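Local coordinates for UPF0255 protein frsA (Vibrio vulnificus, PDB 4I4C) that probably hydrolyses carboxylic esters as an alpha/beta-hydrolase relative of the FrsA family, and binds a hexanoic acid molecule in this crystal, at residues Ala120-Glu123 / Ala124-Ala128; Ala277-Arg280 / Leu281-Glu285; Gln307-Gln310 / Gln311-Lys314. All coordinates share one frame; numbering follows the deposited sequence.

The three contacts are local turns and do not touch one another. Interaction 1, the first turns of helix 121-136, lies on the opposite side of the chain's centre from the other two, about 34 Å from interaction 2 and about 38 Å from interaction 3, centre to centre. Interaction 2 is the end of helix 273-284, which packs on the mixed sheet; interaction 3 is the turn that leads out of helix 306-309. Between these two the nearest atoms are about 16 Å apart. Interaction 3 reaches the hexanoic acid through Met312, whose side chain is about 4 Å from it, whereas the side chain of Ala277 in interaction 2 stays about 10 Å away.

Interaction 1 of 3, residues Ala120-Glu123 / Ala124-Ala128; sequences AASE and ALFSA
The ring of Phe126 runs back alongside Ser122 and Glu123, four and three residues earlier in the same helix. Phe126 CB is 3.8 Å from Ser122 O. A chi1 of -81° swings the ring toward the start of the helix, where Phe126 CD2 comes within 3.4 Å of Ser122 O. Farther out, Phe126 CE2 meets Ser122 OG at 3.8 Å. Glu123 OE2 lies near the ring plane, at the edge, 3.9 Å from Phe126 CD2, and the carboxylate is turned 41° against the ring. Beneath the side chains the helix bonds run from Ala124 N to Ala120 O (2.8 Å) and from Phe126 N to Ser122 O (161° at the hydrogen). A water bridges two side chains, donating to Glu123 OE1 and accepting from Ser127 OG. Glu123 OE1 also forms a salt bridge with Arg214, Glu123 OE2 takes a weak hydrogen bond from Trp210 NE1, and Ser122 OG bonds to Ala160 O, so both polar ends are satisfied. Small Ala124 suits the close approach of helix 98-114, while Leu125 reaches both that helix and helix 144-163; Phe126 stacks on Trp210 and meets Tyr157 of helix 144-163 edge-to-face.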
loop_
_atom_site.group_PDB
_atom_site.type_symbol
_atom_site.label_atom_id
_atom_site.label_comp_id
_atom_site.label_asym_id
_atom_site.label_seq_id
_atom_site.Cartn_x
_atom_site.Cartn_y
_atom_site.Cartn_z
ATOM N N ALA A 120 -11.273 22.515 -5.029
ATOM C CA ALA A 120 -12.333 21.519 -4.996
ATOM C C ALA A 120 -12.156 20.561 -6.171
ATOM O O ALA A 120 -12.191 19.344 -6.002
ATOM C CB ALA A 120 -13.685 22.184 -5.029
ATOM N N ALA A 121 -11.961 21.121 -7.360
ATOM C CA ALA A 121 -11.634 20.333 -8.539
ATOM C C ALA A 121 -10.455 19.380 -8.282
ATOM O O ALA A 121 -10.492 18.212 -8.684
ATOM C CB ALA A 121 -11.331 21.244 -9.702
ATOM N N SER A 122 -9.418 19.892 -7.612
ATOM C CA SER A 122 -8.228 19.108 -7.287
ATOM C C SER A 122 -8.604 17.931 -6.401
ATOM O O SER A 122 -8.229 16.780 -6.660
ATOM C CB SER A 122 -7.204 19.981 -6.547
ATOM O OG SER A 122 -5.955 19.332 -6.453
ATOM N N GLU A 123 -9.350 18.233 -5.347
ATOM C CA GLU A 123 -9.742 17.221 -4.383
ATOM C C GLU A 123 -10.695 16.189 -4.976
ATOM O O GLU A 123 -10.714 15.031 -4.544
ATOM C CB GLU A 123 -10.360 17.880 -3.156
ATOM C CG GLU A 123 -9.332 18.614 -2.303
ATOM C CD GLU A 123 -8.146 17.729 -1.946
ATOM O OE1 GLU A 123 -8.375 16.576 -1.515
ATOM O OE2 GLU A 123 -6.988 18.183 -2.102
ATOM N N ALA A 124 -11.479 16.603 -5.969
ATOM C CA ALA A 124 -12.429 15.686 -6.564
ATOM C C ALA A 124 -11.648 14.689 -7.406
ATOM O O ALA A 124 -12.009 13.516 -7.500
ATOM C CB ALA A 124 -13.460 16.445 -7.418
ATOM N N LEU A 125 -10.562 15.156 -8.005
ATOM C CA LEU A 125 -9.767 14.282 -8.855
ATOM C C LEU A 125 -8.973 13.284 -8.008
ATOM O O LEU A 125 -8.823 12.128 -8.406
ATOM C CB LEU A 125 -8.864 15.076 -9.812
ATOM C CG LEU A 125 -9.573 15.756 -10.997
ATOM C CD1 LEU A 125 -8.706 16.845 -11.627
ATOM C CD2 LEU A 125 -9.969 14.731 -12.049
ATOM N N PHE A 126 -8.476 13.734 -6.850
ATOM C CA PHE A 126 -7.813 12.838 -5.895
ATOM C C PHE A 126 -8.792 11.772 -5.405
ATOM O O PHE A 126 -8.442 10.601 -5.326
ATOM C CB PHE A 126 -7.221 13.617 -4.712
ATOM C CG PHE A 126 -5.889 14.264 -5.009
ATOM C CD1 PHE A 126 -4.859 13.523 -5.575
ATOM C CD2 PHE A 126 -5.668 15.603 -4.717
ATOM C CE1 PHE A 126 -3.632 14.111 -5.858
ATOM C CE2 PHE A 126 -4.440 16.200 -4.988
ATOM C CZ PHE A 126 -3.425 15.453 -5.562
ATOM N N SER A 127 -10.023 12.174 -5.097
ATOM C CA SER A 127 -11.074 11.208 -4.779
ATOM C C SER A 127 -11.278 10.188 -5.896
ATOM O O SER A 127 -11.494 8.999 -5.644
ATOM C CB SER A 127 -12.394 11.920 -4.523
ATOM O OG SER A 127 -12.315 12.674 -3.342
ATOM N N ALA A 128 -11.222 10.666 -7.132
ATOM C CA ALA A 128 -11.438 9.819 -8.302
ATOM C C ALA A 128 -10.318 8.793 -8.433
ATOM O O ALA A 128 -10.569 7.606 -8.692
ATOM C CB ALA A 128 -11.514 10.665 -9.552
HETATM O O HOH W 1 -10.202 14.438 -2.140
#

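Interaction 2 of 3, residues Ala277-Arg280 / Leu281-Glu285; sequences AMVR and LSFLE
Ser282 and Met278 are joined twice across one helical turn. The hydroxyl OG of Ser282 donates to Met278 O at 2.8 Å, approaching 33° out of the carbonyl plane, while Ser282 N reaches the same oxygen in a weak bond. A chi1 of -70° folds the serine hydroxyl back on its own helix, satisfying a polar group on a buried face. Among the backbone bonds, Leu281 N to Ala277 O, at 3.0 Å, is an ordinary helical link. Toward the end i+3 bonds appear beside the i+4 ones, first a weak one from Ser282 N to Val279 O, which also takes a weak i+4 bond from Phe283 N. Arg280 O then accepts from both Leu284 N (3.1 Å) and Phe283 N (3.2 Å), the first in the carbonyl plane and the second well above it.

The apolar contact is between Val279 and Phe283, which run alongside each other, with Val279 CG1 3.6 Å from Phe283 CE1. Val279 O sits in plane at the ring edge, 3.1 Å from Phe283 CD1. Arg280 NH2 adds van der Waals packing, 3.9 Å from Leu284 CD1.

The charged group is that of Arg280: NH2 forms a salt bridge with Asp243 and a hydrogen bond with Ser245, and NE bonds to Gln346. Its chain, extended from CG to NE, suits it to reach beyond the helix.

Met278 and Ser282 pack on strands 266-271 and 291-295, the two parallel strands that this helix connects in a beta-alpha-beta crossover, one of the repeated units of the alpha/beta-hydrolase sheet.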
loop_
_atom_site.group_PDB
_atom_site.type_symbol
_atom_site.label_atom_id
_atom_site.label_comp_id
_atom_site.label_asym_id
_atom_site.label_seq_id
_atom_site.Cartn_x
_atom_site.Cartn_y
_atom_site.Cartn_z
ATOM N N ALA A 277 10.614 -2.612 4.534
ATOM C CA ALA A 277 11.618 -1.982 3.691
ATOM C C ALA A 277 12.243 -0.776 4.368
ATOM O O ALA A 277 13.441 -0.510 4.204
ATOM C CB ALA A 277 11.008 -1.589 2.352
ATOM N N MET A 278 11.429 -0.038 5.118
ATOM C CA MET A 278 11.910 1.150 5.815
ATOM C C MET A 278 12.821 0.763 6.989
ATOM O O MET A 278 13.795 1.460 7.273
ATOM C CB MET A 278 10.731 2.004 6.309
ATOM C CG MET A 278 9.799 2.493 5.194
ATOM S SD MET A 278 10.769 3.187 3.836
ATOM C CE MET A 278 10.539 1.912 2.604
ATOM N N VAL A 279 12.499 -0.340 7.659
ATOM C CA VAL A 279 13.309 -0.789 8.797
ATOM C C VAL A 279 14.645 -1.255 8.265
ATOM O O VAL A 279 15.695 -0.867 8.769
ATOM C CB VAL A 279 12.697 -1.991 9.524
ATOM C CG1 VAL A 279 13.650 -2.461 10.590
ATOM C CG2 VAL A 279 11.365 -1.651 10.138
ATOM N N ARG A 280 14.594 -2.086 7.249
ATOM C CA ARG A 280 15.749 -2.511 6.520
ATOM C C ARG A 280 16.653 -1.370 6.158
ATOM O O ARG A 280 17.816 -1.365 6.425
ATOM C CB ARG A 280 15.326 -3.200 5.260
ATOM C CG ARG A 280 16.014 -4.459 5.026
ATOM C CD ARG A 280 15.898 -4.889 3.654
ATOM N NE ARG A 280 16.651 -6.110 3.483
ATOM C CZ ARG A 280 17.656 -6.197 2.648
ATOM N NH1 ARG A 280 18.345 -7.283 2.520
ATOM N NH2 ARG A 280 17.960 -5.165 1.950
ATOM N N LEU A 281 16.064 -0.373 5.567
ATOM C CA LEU A 281 16.791 0.830 5.180
ATOM C C LEU A 281 17.354 1.610 6.385
ATOM O O LEU A 281 18.387 2.281 6.272
ATOM C CB LEU A 281 15.899 1.728 4.314
ATOM C CG LEU A 281 16.510 3.036 3.820
ATOM C CD1 LEU A 281 17.829 2.784 3.108
ATOM C CD2 LEU A 281 15.535 3.753 2.894
ATOM N N SER A 282 16.684 1.514 7.531
ATOM C CA SER A 282 17.066 2.294 8.697
ATOM C C SER A 282 18.264 1.656 9.378
ATOM O O SER A 282 18.912 2.278 10.221
ATOM C CB SER A 282 15.904 2.416 9.681
ATOM O OG SER A 282 14.880 3.258 9.165
ATOM N N PHE A 283 18.548 0.409 9.010
ATOM C CA PHE A 283 19.761 -0.263 9.464
ATOM C C PHE A 283 20.876 -0.057 8.450
ATOM O O PHE A 283 22.048 0.043 8.816
ATOM C CB PHE A 283 19.513 -1.750 9.652
ATOM C CG PHE A 283 18.836 -2.098 10.950
ATOM C CD1 PHE A 283 17.456 -2.132 11.042
ATOM C CD2 PHE A 283 19.585 -2.418 12.073
ATOM C CE1 PHE A 283 16.836 -2.466 12.225
ATOM C CE2 PHE A 283 18.970 -2.750 13.261
ATOM C CZ PHE A 283 17.592 -2.777 13.337
ATOM N N LEU A 284 20.511 0.015 7.173
ATOM C CA LEU A 284 21.504 0.160 6.114
ATOM C C LEU A 284 22.091 1.572 6.031
ATOM O O LEU A 284 23.286 1.744 5.785
ATOM C CB LEU A 284 20.922 -0.271 4.765
ATOM C CG LEU A 284 20.618 -1.766 4.604
ATOM C CD1 LEU A 284 19.717 -2.017 3.400
ATOM C CD2 LEU A 284 21.892 -2.556 4.459
ATOM N N GLU A 285 21.258 2.582 6.251
ATOM C CA GLU A 285 21.715 3.962 6.119
ATOM C C GLU A 285 21.471 4.766 7.389
ATOM O O GLU A 285 20.542 5.562 7.463
ATOM C CB GLU A 285 21.028 4.616 4.928
ATOM C CG GLU A 285 21.319 3.926 3.616
ATOM C CD GLU A 285 22.579 4.447 2.946
ATOM O OE1 GLU A 285 23.292 5.274 3.562
ATOM O OE2 GLU A 285 22.844 4.042 1.790
#

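Interaction 3 of 3, residues Gln307-Gln310 / Gln311-Lys314; sequences QKLQ and QMPK
Leu309 and Met312 are brought together by matching first torsions, -67° and -71°, which send both side chains off in the same sense. The methionine then bends at chi3, which folds its CE back toward the turn, while Gln311 bends one bond earlier, at chi2, and curls its amide toward the preceding peptide.

The two apolar side chains are neighbours along their length. Met312 CE is 3.8 Å from Leu309 CD2 and also comes within 3.3 Å of Leu309 O. Farther back, Met312 CG is 3.5 Å from Lys308 O, so the side chain passes along the carbonyls of the turn. A flexible, unbranched methionine suits this route. Gln311 CG packs 3.4 Å from Gln307 O, and Gln311 NE2 comes 3.0 Å from Gln310 O, though at an angle too poor for a hydrogen bond. Gln311 OE1 has a weak hydrogen bond with Lys43, and Gln310 NE2 bonds to Ser335 OG.

The backbone makes a type I beta turn from Leu309 to Met312. Its closing bond, Met312 N to Leu309 O, is long and weak at 3.4 Å. Gln311 N donates to Lys308 O at 3.2 Å, from well above the carbonyl plane. Pro313 follows as N-cap of helix 314-323, where its lack of an N-H costs no helical bond.

Chemically, Leu309 and Met312 are buried while the glutamines and Lys308 are more exposed, although the chain of Gln311 still rests on Leu36 and Ile40 of helix 31-44. Met312 packs on Leu317 and Leu320 and touches the bound ligand, so this turn presents the Met312 side chain to the hexanoic acid in its pocket.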
loop_
_atom_site.group_PDB
_atom_site.type_symbol
_atom_site.label_atom_id
_atom_site.label_comp_id
_atom_site.label_asym_id
_atom_site.label_seq_id
_atom_site.Cartn_x
_atom_site.Cartn_y
_atom_site.Cartn_z
ATOM N N GLN A 307 2.583 -22.612 8.304
ATOM C CA GLN A 307 1.270 -23.161 8.609
ATOM C C GLN A 307 0.199 -22.065 8.626
ATOM O O GLN A 307 -0.970 -22.326 8.353
ATOM C CB GLN A 307 1.305 -23.944 9.935
ATOM C CG GLN A 307 1.448 -23.101 11.213
ATOM C CD GLN A 307 2.794 -22.392 11.342
ATOM O OE1 GLN A 307 3.741 -22.672 10.598
ATOM N NE2 GLN A 307 2.881 -21.467 12.292
ATOM N N LYS A 308 0.606 -20.839 8.952
ATOM C CA LYS A 308 -0.320 -19.706 8.953
ATOM C C LYS A 308 -0.497 -19.154 7.541
ATOM O O LYS A 308 -1.584 -18.713 7.173
ATOM C CB LYS A 308 0.160 -18.594 9.895
ATOM C CG LYS A 308 0.143 -18.961 11.377
ATOM C CD LYS A 308 -1.282 -19.093 11.906
ATOM C CE LYS A 308 -1.310 -19.619 13.341
ATOM N NZ LYS A 308 -0.689 -18.677 14.315
ATOM N N LEU A 309 0.580 -19.180 6.758
ATOM C CA LEU A 309 0.549 -18.719 5.371
ATOM C C LEU A 309 -0.362 -19.601 4.518
ATOM O O LEU A 309 -1.084 -19.108 3.643
ATOM C CB LEU A 309 1.969 -18.664 4.791
ATOM C CG LEU A 309 2.853 -17.600 5.456
ATOM C CD1 LEU A 309 4.317 -17.781 5.097
ATOM C CD2 LEU A 309 2.378 -16.215 5.059
ATOM N N GLN A 310 -0.342 -20.899 4.801
ATOM C CA GLN A 310 -1.152 -21.874 4.078
ATOM C C GLN A 310 -2.649 -21.779 4.402
ATOM O O GLN A 310 -3.470 -22.432 3.760
ATOM C CB GLN A 310 -0.648 -23.280 4.385
ATOM C CG GLN A 310 0.752 -23.556 3.866
ATOM C CD GLN A 310 1.298 -24.875 4.377
ATOM O OE1 GLN A 310 0.531 -25.782 4.699
ATOM N NE2 GLN A 310 2.633 -24.986 4.462
ATOM N N GLN A 311 -2.995 -20.975 5.402
ATOM C CA GLN A 311 -4.378 -20.875 5.855
ATOM C C GLN A 311 -4.994 -19.507 5.561
ATOM O O GLN A 311 -6.142 -19.264 5.893
ATOM C CB GLN A 311 -4.481 -21.213 7.350
ATOM C CG GLN A 311 -4.279 -22.691 7.644
ATOM C CD GLN A 311 -5.060 -23.586 6.686
ATOM O OE1 GLN A 311 -6.294 -23.565 6.656
ATOM N NE2 GLN A 311 -4.340 -24.369 5.889
ATOM N N MET A 312 -4.205 -18.632 4.937
ATOM C CA MET A 312 -4.637 -17.307 4.496
ATOM C C MET A 312 -5.706 -17.339 3.403
ATOM O O MET A 312 -5.686 -18.221 2.550
ATOM C CB MET A 312 -3.439 -16.553 3.931
ATOM C CG MET A 312 -2.448 -16.128 4.960
ATOM S SD MET A 312 -1.372 -14.927 4.200
ATOM C CE MET A 312 -0.672 -15.882 2.844
ATOM N N PRO A 313 -6.618 -16.343 3.405
ATOM C CA PRO A 313 -7.610 -16.239 2.331
ATOM C C PRO A 313 -6.950 -16.191 0.953
ATOM O O PRO A 313 -5.815 -15.740 0.827
ATOM C CB PRO A 313 -8.331 -14.920 2.648
ATOM C CG PRO A 313 -8.247 -14.831 4.145
ATOM C CD PRO A 313 -6.855 -15.347 4.471
ATOM N N LYS A 314 -7.660 -16.663 -0.065
ATOM C CA LYS A 314 -7.107 -16.747 -1.410
ATOM C C LYS A 314 -6.590 -15.414 -1.947
ATOM O O LYS A 314 -5.632 -15.388 -2.721
ATOM C CB LYS A 314 -8.155 -17.318 -2.369
ATOM C CG LYS A 314 -7.634 -17.500 -3.771
ATOM C CD LYS A 314 -8.695 -18.069 -4.725
ATOM C CE LYS A 314 -8.079 -18.215 -6.117
ATOM N NZ LYS A 314 -9.075 -18.775 -7.074
#